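Local structure of LIP (Serratia marcescens, 4A1R) at residues D17-A22 with A26-I31; D68-T73 with T77-G82; A96-Q99 with G103-W106. The protein is a membrane-bound component of the type VI secretion system, belonging to the VasD/TssJ lipoprotein family. All coordinates share one frame; numbering follows the deposited sequence.

No contact is wholly buried. Contacts 1 and 3 are partly buried loop pairs on the same side of the chain's centre, joined by a hydrogen bond between Asn21 OD1 and Gln99 N, whereas contact 2 is a surface contact between strands of different sheets. Contact 1 folds the connection between strands 9-16 and 31-38 upon itself through backbone and amide hydrogen bonds. Contact 3 pairs the two arms of the loop between strands 91-96 and 107-111, with one backbone bond and a lysine over a tyrosine face. Contact 2 joins apolar packing about Phe70 and Leu81 to a lysine-backbone hydrogen bond. Strand pairing links contacts 1 and 2 through Ile31 N and Leu72 O; contacts 2 and 3 do not touch.

Contact 1: residues D17-A22 with A26-I31; sequences DRQVNA and AQPAPI
Asn21 grips the backbone of Ala29 in a loop-to-loop contact within the connection between strands 9-16 and 31-38. Two hydrogen bonds run in opposite senses. Ala29 N donates to Asn21 O at 3.2 Å with an N-H...O angle of 142°, and Asn21 ND2 donates to Ala29 O at 3.1 Å. The second is straighter, at 164°. Ala29 O lies close to the amide plane of Asn21, yet ND2 stands above the carbonyl plane of Ala29. With CG anti to the backbone N (chi1 -167°), the amide extends along the returning chain, where a water bridges Asn21 ND2, at 2.7 Å, and Pro30 O. Its other end is also held, because OD1 accepts a hydrogen bond from the backbone N of Gln99; both ends together should fix the flip of the amide.

The Pro28 ring packs on the Asp17-Val20 turn, its CG 3.3 Å from Arg18 O, and also meets Ala22 beyond it, whose CB is 3.9 Å from the same CG. A bond of 3.0 Å from Val20 N to Asp17 O closes that turn. This is an irregular inter-strand loop folded back on itself, opening with a type I beta turn.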
loop_
_atom_site.group_PDB
_atom_site.type_symbol
_atom_site.label_atom_id
_atom_site.label_comp_id
_atom_site.label_asym_id
_atom_site.label_seq_id
_atom_site.Cartn_x
_atom_site.Cartn_y
_atom_site.Cartn_z
ATOM N N ASP A 17 10.715 -8.084 -7.338
ATOM C CA ASP A 17 12.025 -8.640 -7.732
ATOM C C ASP A 17 11.932 -10.137 -7.944
ATOM O O ASP A 17 11.257 -10.853 -7.197
ATOM C CB ASP A 17 13.075 -8.337 -6.663
ATOM C CG ASP A 17 13.532 -6.883 -6.676
ATOM O OD1 ASP A 17 13.131 -6.115 -7.589
ATOM O OD2 ASP A 17 14.314 -6.504 -5.772
ATOM N N ARG A 18 12.632 -10.630 -8.953
ATOM C CA ARG A 18 12.817 -12.071 -9.121
ATOM C C ARG A 18 13.241 -12.828 -7.854
ATOM O O ARG A 18 12.895 -13.993 -7.679
ATOM C CB ARG A 18 13.813 -12.345 -10.251
ATOM C CG ARG A 18 13.176 -12.310 -11.630
ATOM C CD ARG A 18 14.093 -12.890 -12.701
ATOM N NE ARG A 18 13.945 -14.342 -12.855
ATOM C CZ ARG A 18 14.822 -15.249 -12.428
ATOM N NH1 ARG A 18 15.939 -14.871 -11.807
ATOM N NH2 ARG A 18 14.585 -16.542 -12.624
ATOM N N GLN A 19 13.981 -12.164 -6.979
ATOM C CA GLN A 19 14.501 -12.804 -5.771
ATOM C C GLN A 19 13.728 -12.464 -4.511
ATOM O O GLN A 19 14.210 -12.726 -3.408
ATOM C CB GLN A 19 15.970 -12.435 -5.537
ATOM C CG GLN A 19 16.950 -12.897 -6.614
ATOM C CD GLN A 19 16.747 -14.339 -7.044
ATOM O OE1 GLN A 19 16.622 -15.249 -6.217
ATOM N NE2 GLN A 19 16.727 -14.555 -8.354
ATOM N N VAL A 20 12.557 -11.848 -4.662
ATOM C CA VAL A 20 11.831 -11.367 -3.496
ATOM C C VAL A 20 11.445 -12.591 -2.653
ATOM O O VAL A 20 11.089 -13.667 -3.182
ATOM C CB VAL A 20 10.569 -10.529 -3.887
ATOM C CG1 VAL A 20 9.423 -11.443 -4.289
ATOM C CG2 VAL A 20 10.161 -9.568 -2.765
ATOM N N ASN A 21 11.583 -12.425 -1.346
ATOM C CA ASN A 21 10.930 -13.299 -0.401
ATOM C C ASN A 21 11.400 -14.732 -0.490
ATOM O O ASN A 21 10.590 -15.664 -0.524
ATOM C CB ASN A 21 9.422 -13.253 -0.631
ATOM C CG ASN A 21 8.646 -13.880 0.505
ATOM O OD1 ASN A 21 9.005 -13.716 1.673
ATOM N ND2 ASN A 21 7.544 -14.542 0.165
ATOM N N ALA A 22 12.716 -14.887 -0.540
ATOM C CA ALA A 22 13.350 -16.183 -0.525
ATOM C C ALA A 22 14.117 -16.245 0.783
ATOM O O ALA A 22 15.053 -15.464 1.019
ATOM C CB ALA A 22 14.288 -16.333 -1.710
ATOM N N ALA A 26 16.048 -21.229 0.331
ATOM C CA ALA A 26 14.742 -21.487 -0.308
ATOM C C ALA A 26 14.512 -20.655 -1.589
ATOM O O ALA A 26 15.170 -19.621 -1.789
ATOM C CB ALA A 26 13.617 -21.294 0.699
ATOM N N GLN A 27 13.602 -21.116 -2.453
ATOM C CA GLN A 27 13.277 -20.412 -3.720
ATOM C C GLN A 27 12.433 -19.170 -3.444
ATOM O O GLN A 27 11.780 -19.098 -2.395
ATOM C CB GLN A 27 12.511 -21.320 -4.691
ATOM C CG GLN A 27 13.106 -22.702 -4.914
ATOM C CD GLN A 27 14.536 -22.651 -5.419
ATOM O OE1 GLN A 27 15.471 -22.391 -4.657
ATOM N NE2 GLN A 27 14.714 -22.908 -6.710
ATOM N N PRO A 28 12.435 -18.190 -4.368
ATOM C CA PRO A 28 11.539 -17.048 -4.120
ATOM C C PRO A 28 10.073 -17.460 -4.142
ATOM O O PRO A 28 9.677 -18.317 -4.932
ATOM C CB PRO A 28 11.900 -16.087 -5.264
ATOM C CG PRO A 28 13.369 -16.364 -5.481
ATOM C CD PRO A 28 13.400 -17.878 -5.451
ATOM N N ALA A 29 9.279 -16.877 -3.239
ATOM C CA ALA A 29 7.889 -17.304 -3.046
ATOM C C ALA A 29 6.960 -16.116 -3.188
ATOM O O ALA A 29 7.354 -14.984 -2.847
ATOM C CB ALA A 29 7.730 -17.928 -1.673
ATOM N N PRO A 30 5.744 -16.363 -3.696
ATOM C CA PRO A 30 4.769 -15.290 -3.818
ATOM C C PRO A 30 4.624 -14.601 -2.482
ATOM O O PRO A 30 4.800 -15.228 -1.438
ATOM C CB PRO A 30 3.477 -16.028 -4.204
ATOM C CG PRO A 30 3.950 -17.274 -4.903
ATOM C CD PRO A 30 5.250 -17.641 -4.267
ATOM N N ILE A 31 4.306 -13.311 -2.506
ATOM C CA ILE A 31 4.189 -12.581 -1.267
ATOM C C ILE A 31 2.818 -11.901 -1.195
ATOM O O ILE A 31 2.301 -11.406 -2.201
ATOM C CB ILE A 31 5.385 -11.587 -1.127
ATOM C CG1 ILE A 31 5.340 -10.852 0.205
ATOM C CG2 ILE A 31 5.427 -10.643 -2.341
ATOM C CD1 ILE A 31 6.633 -10.128 0.588
HETATM O O HOH W 1 5.418 -15.682 1.460
#

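Contact 2: residues D68-T73 with T77-G82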
loop_
_atom_site.group_PDB
_atom_site.type_symbol
_atom_site.label_atom_id
_atom_site.label_comp_id
_atom_site.label_asym_id
_atom_site.label_seq_id
_atom_site.Cartn_x
_atom_site.Cartn_y
_atom_site.Cartn_z
ATOM N N ASP A 68 -7.725 -4.215 1.231
ATOM C CA ASP A 68 -7.766 -5.185 0.139
ATOM C C ASP A 68 -6.428 -5.901 0.115
ATOM O O ASP A 68 -5.509 -5.536 0.882
ATOM C CB ASP A 68 -8.136 -4.535 -1.200
ATOM C CG ASP A 68 -8.767 -5.530 -2.223
ATOM O OD1 ASP A 68 -9.067 -6.721 -1.903
ATOM O OD2 ASP A 68 -8.971 -5.109 -3.375
ATOM N N GLN A 69 -6.334 -6.966 -0.675
ATOM C CA GLN A 69 -5.115 -7.799 -0.666
ATOM C C GLN A 69 -5.046 -8.597 -1.944
ATOM O O GLN A 69 -6.069 -8.805 -2.658
ATOM C CB GLN A 69 -5.039 -8.725 0.568
ATOM C CG GLN A 69 -6.146 -9.771 0.680
ATOM C CD GLN A 69 -5.985 -10.666 1.890
ATOM O OE1 GLN A 69 -5.721 -11.849 1.743
ATOM N NE2 GLN A 69 -6.080 -10.099 3.093
ATOM N N PHE A 70 -3.840 -9.047 -2.237
ATOM C CA PHE A 70 -3.563 -9.906 -3.377
ATOM C C PHE A 70 -2.203 -10.522 -3.114
ATOM O O PHE A 70 -1.553 -10.172 -2.122
ATOM C CB PHE A 70 -3.570 -9.088 -4.672
ATOM C CG PHE A 70 -2.509 -7.997 -4.720
ATOM C CD1 PHE A 70 -2.735 -6.743 -4.163
ATOM C CD2 PHE A 70 -1.281 -8.246 -5.311
ATOM C CE1 PHE A 70 -1.760 -5.751 -4.227
ATOM C CE2 PHE A 70 -0.317 -7.262 -5.397
ATOM C CZ PHE A 70 -0.551 -6.016 -4.846
ATOM N N PHE A 71 -1.823 -11.487 -3.948
ATOM C CA PHE A 71 -0.473 -12.055 -3.965
ATOM C C PHE A 71 0.311 -11.594 -5.187
ATOM O O PHE A 71 -0.237 -11.462 -6.297
ATOM C CB PHE A 71 -0.504 -13.579 -4.004
ATOM C CG PHE A 71 -0.786 -14.218 -2.685
ATOM C CD1 PHE A 71 -2.098 -14.418 -2.265
ATOM C CD2 PHE A 71 0.254 -14.619 -1.850
ATOM C CE1 PHE A 71 -2.372 -15.012 -1.038
ATOM C CE2 PHE A 71 -0.021 -15.222 -0.625
ATOM C CZ PHE A 71 -1.328 -15.417 -0.218
ATOM N N LEU A 72 1.618 -11.425 -4.986
ATOM C CA LEU A 72 2.501 -10.959 -6.025
ATOM C C LEU A 72 3.526 -12.092 -6.202
ATOM O O LEU A 72 4.114 -12.547 -5.217
ATOM C CB LEU A 72 3.130 -9.663 -5.506
ATOM C CG LEU A 72 3.898 -8.660 -6.336
ATOM C CD1 LEU A 72 3.103 -8.241 -7.564
ATOM C CD2 LEU A 72 4.203 -7.487 -5.413
ATOM N N THR A 73 3.688 -12.569 -7.430
ATOM C CA THR A 73 4.694 -13.596 -7.810
ATOM C C THR A 73 6.096 -12.977 -8.002
ATOM O O THR A 73 6.218 -11.920 -8.615
ATOM C CB THR A 73 4.281 -14.256 -9.131
ATOM O OG1 THR A 73 2.917 -14.669 -9.020
ATOM C CG2 THR A 73 5.177 -15.479 -9.486
ATOM N N THR A 77 5.646 -8.093 -13.018
ATOM C CA THR A 77 5.654 -6.644 -13.212
ATOM C C THR A 77 4.263 -6.114 -13.572
ATOM O O THR A 77 3.510 -6.777 -14.287
ATOM C CB THR A 77 6.597 -6.182 -14.349
ATOM O OG1 THR A 77 6.455 -7.062 -15.467
ATOM C CG2 THR A 77 8.044 -6.186 -13.886
ATOM N N GLY A 78 3.968 -4.899 -13.119
ATOM C CA GLY A 78 2.745 -4.185 -13.537
ATOM C C GLY A 78 1.428 -4.696 -13.004
ATOM O O GLY A 78 0.376 -4.531 -13.643
ATOM N N LYS A 79 1.456 -5.306 -11.825
ATOM C CA LYS A 79 0.230 -5.828 -11.261
ATOM C C LYS A 79 -0.455 -4.676 -10.545
ATOM O O LYS A 79 0.153 -4.049 -9.661
ATOM C CB LYS A 79 0.540 -6.981 -10.306
ATOM C CG LYS A 79 -0.672 -7.498 -9.550
ATOM C CD LYS A 79 -0.386 -8.834 -8.914
ATOM C CE LYS A 79 -1.311 -9.899 -9.495
ATOM N NZ LYS A 79 -0.957 -11.271 -9.057
ATOM N N LYS A 80 -1.717 -4.416 -10.920
ATOM C CA LYS A 80 -2.435 -3.226 -10.472
ATOM C C LYS A 80 -3.541 -3.551 -9.480
ATOM O O LYS A 80 -4.362 -4.458 -9.701
ATOM C CB LYS A 80 -3.034 -2.459 -11.681
ATOM C CG LYS A 80 -3.771 -1.182 -11.272
ATOM C CD LYS A 80 -4.156 -0.321 -12.469
ATOM C CE LYS A 80 -2.939 0.291 -13.171
ATOM N NZ LYS A 80 -3.391 1.136 -14.338
ATOM N N LEU A 81 -3.579 -2.806 -8.390
ATOM C CA LEU A 81 -4.686 -2.887 -7.482
ATOM C C LEU A 81 -5.134 -1.470 -7.172
ATOM O O LEU A 81 -4.321 -0.612 -6.846
ATOM C CB LEU A 81 -4.299 -3.609 -6.183
ATOM C CG LEU A 81 -5.463 -3.956 -5.234
ATOM C CD1 LEU A 81 -6.265 -5.128 -5.784
ATOM C CD2 LEU A 81 -4.958 -4.263 -3.832
ATOM N N GLY A 82 -6.435 -1.222 -7.280
ATOM C CA GLY A 82 -6.965 0.088 -6.955
ATOM C C GLY A 82 -8.338 0.019 -6.340
ATOM O O GLY A 82 -8.939 -1.061 -6.260
HETATM O O HOH W 2 -9.463 -2.397 -3.712
#
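Leu81 drives its CD2 methyl against the edge of the Phe70 ring, near the ring plane, and comes within 3.3 Å of Phe70 CD1. The touch is close, and CD2 lies almost as near to the neighbouring CE1. Along the other flank of the ring runs the aliphatic part of Lys79, whose CD is 3.8 Å from Phe70 CD2; Leu72 CD1 meets the same methylene at an equal distance. Lys79 then turns toward the opposing backbone. A skewed torsion about CG-CD (chi3 -118°) bends the chain, and NZ donates to Phe71 O at 2.9 Å, almost head-on, with a C=O...N angle of 168°. NZ has a second partner in Gln76 OE1, so the ammonium is held by two oxygens.

The two strands run antiparallel, 170° between their directions, but their axes stay 8.6 Å apart, too far for backbone pairing. Each is an outermost strand of its own sheet: 68-72 pairs with strand 31-38 and 79-82 with strand 9-16. The contact therefore bridges the two sheets of the beta-sandwich along one margin through side chains.

At the far end, Asp68 OD2 lies 3.6 Å from Leu81 CD1, and a water donates to both Asp68 OD2 and Gly82 O, at 2.8 Å and 2.9 Å. Further out, Phe14 of strand 9-16 stacks edge-to-face with the Phe70 ring. The same residue is faced by both Gly78 and Lys79, a G1 beta bulge at the start of strand 79-84.

Contact 3: residues A96-Q99 with G103-W106; sequences AEYQ and GKTW
Tyr98 receives the side chain of Lys104 over one face of its ring. Lys104 CD sits 4.0 Å from the ring centroid and close to the ring normal, a CH-pi contact displaced somewhat toward the rim, with Tyr98 CD1 the nearest ring atom at 3.8 Å. The methylenes, rather than the ammonium, do the touching. Lys104 reaches this place by an uneven path: CG lies beside the backbone N, the next torsion is skewed (chi2 -110°), and the last is nearly eclipsed (chi4 -20°). That final bend takes NZ to the backbone oxygen of Asn100, so the lysine spans the loop with its chain against the tyrosine and its charged end hydrogen-bonded in the link between the two arms.

The segments are the two arms of the loop joining the antiparallel strands 91-96 and 107-111, a beta-hairpin connection in which each arm bends at an inverse gamma turn, centred on Glu97 in one and Thr105 in the other. Their backbones meet where the strands begin to pair: Ala96 N donates to Trp106 O at 2.8 Å in a nearly straight bond.

Trp106 CB rests at the edge of the Tyr98 ring, near its plane and 4.1 Å from CD2, while also lying 3.4 Å from Ala96 O. With CG between the backbone N and the carbonyl carbon (chi1 53°), the indole swings off from Tyr98 and stacks edge-to-face with Phe49, also touching Leu52 of helix 49-60. The buried Tyr98 ring also packs on Val20 and Ile31, and its OH is hydrogen-bonded to the backbone O of Gly138, at the end of strand 130-138 in the other sheet.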
loop_
_atom_site.group_PDB
_atom_site.type_symbol
_atom_site.label_atom_id
_atom_site.label_comp_id
_atom_site.label_asym_id
_atom_site.label_seq_id
_atom_site.Cartn_x
_atom_site.Cartn_y
_atom_site.Cartn_z
ATOM N N ALA A 96 3.626 -5.907 3.210
ATOM C CA ALA A 96 4.099 -7.040 2.386
ATOM C C ALA A 96 4.478 -8.119 3.405
ATOM O O ALA A 96 5.339 -7.875 4.239
ATOM C CB ALA A 96 5.343 -6.657 1.614
ATOM N N GLU A 97 3.837 -9.279 3.351
ATOM C CA GLU A 97 4.049 -10.306 4.412
ATOM C C GLU A 97 5.255 -11.207 4.048
ATOM O O GLU A 97 5.104 -12.386 3.671
ATOM C CB GLU A 97 2.767 -11.118 4.639
ATOM C CG GLU A 97 1.554 -10.235 5.004
ATOM C CD GLU A 97 0.339 -10.992 5.562
ATOM O OE1 GLU A 97 0.344 -12.232 5.558
ATOM O OE2 GLU A 97 -0.625 -10.315 6.008
ATOM N N TYR A 98 6.453 -10.623 4.091
ATOM C CA TYR A 98 7.685 -11.386 3.872
ATOM C C TYR A 98 7.773 -12.550 4.876
ATOM O O TYR A 98 7.440 -12.374 6.049
ATOM C CB TYR A 98 8.915 -10.498 4.105
ATOM C CG TYR A 98 9.139 -9.456 3.015
ATOM C CD1 TYR A 98 9.882 -9.763 1.871
ATOM C CD2 TYR A 98 8.596 -8.181 3.135
ATOM C CE1 TYR A 98 10.101 -8.815 0.891
ATOM C CE2 TYR A 98 8.793 -7.233 2.145
ATOM C CZ TYR A 98 9.537 -7.558 1.018
ATOM O OH TYR A 98 9.739 -6.608 0.024
ATOM N N GLN A 99 8.302 -13.682 4.434
ATOM C CA GLN A 99 8.542 -14.832 5.379
ATOM C C GLN A 99 9.644 -14.580 6.411
ATOM O O GLN A 99 9.663 -15.199 7.493
ATOM C CB GLN A 99 8.911 -16.100 4.620
ATOM C CG GLN A 99 7.960 -16.575 3.541
ATOM C CD GLN A 99 8.481 -17.857 2.917
ATOM O OE1 GLN A 99 9.543 -18.354 3.307
ATOM N NE2 GLN A 99 7.733 -18.417 1.987
ATOM N N GLY A 103 14.733 -6.862 9.360
ATOM C CA GLY A 103 15.452 -5.997 8.437
ATOM C C GLY A 103 14.798 -5.676 7.098
ATOM O O GLY A 103 15.462 -5.151 6.207
ATOM N N LYS A 104 13.507 -5.993 6.952
ATOM C CA LYS A 104 12.774 -5.707 5.718
ATOM C C LYS A 104 11.821 -4.548 5.935
ATOM O O LYS A 104 11.271 -4.372 7.036
ATOM C CB LYS A 104 11.992 -6.937 5.233
ATOM C CG LYS A 104 12.815 -8.200 5.095
ATOM C CD LYS A 104 13.021 -8.627 3.669
ATOM C CE LYS A 104 13.651 -10.015 3.610
ATOM N NZ LYS A 104 14.306 -10.325 4.937
ATOM N N THR A 105 11.634 -3.729 4.896
ATOM C CA THR A 105 10.612 -2.682 4.958
ATOM C C THR A 105 9.296 -3.349 4.539
ATOM O O THR A 105 8.937 -3.373 3.353
ATOM C CB THR A 105 10.981 -1.460 4.060
ATOM O OG1 THR A 105 12.296 -0.998 4.417
ATOM C CG2 THR A 105 9.968 -0.300 4.256
ATOM N N TRP A 106 8.614 -3.935 5.523
ATOM C CA TRP A 106 7.390 -4.706 5.254
ATOM C C TRP A 106 6.150 -3.857 5.298
ATOM O O TRP A 106 5.047 -4.340 4.994
ATOM C CB TRP A 106 7.258 -5.886 6.235
ATOM C CG TRP A 106 7.341 -5.552 7.708
ATOM C CD1 TRP A 106 8.468 -5.689 8.528
ATOM C CD2 TRP A 106 6.269 -5.088 8.614
ATOM N NE1 TRP A 106 8.178 -5.349 9.812
ATOM C CE2 TRP A 106 6.884 -4.967 9.936
ATOM C CE3 TRP A 106 4.902 -4.790 8.470
ATOM C CZ2 TRP A 106 6.161 -4.549 11.050
ATOM C CZ3 TRP A 106 4.191 -4.353 9.600
ATOM C CH2 TRP A 106 4.805 -4.226 10.856
#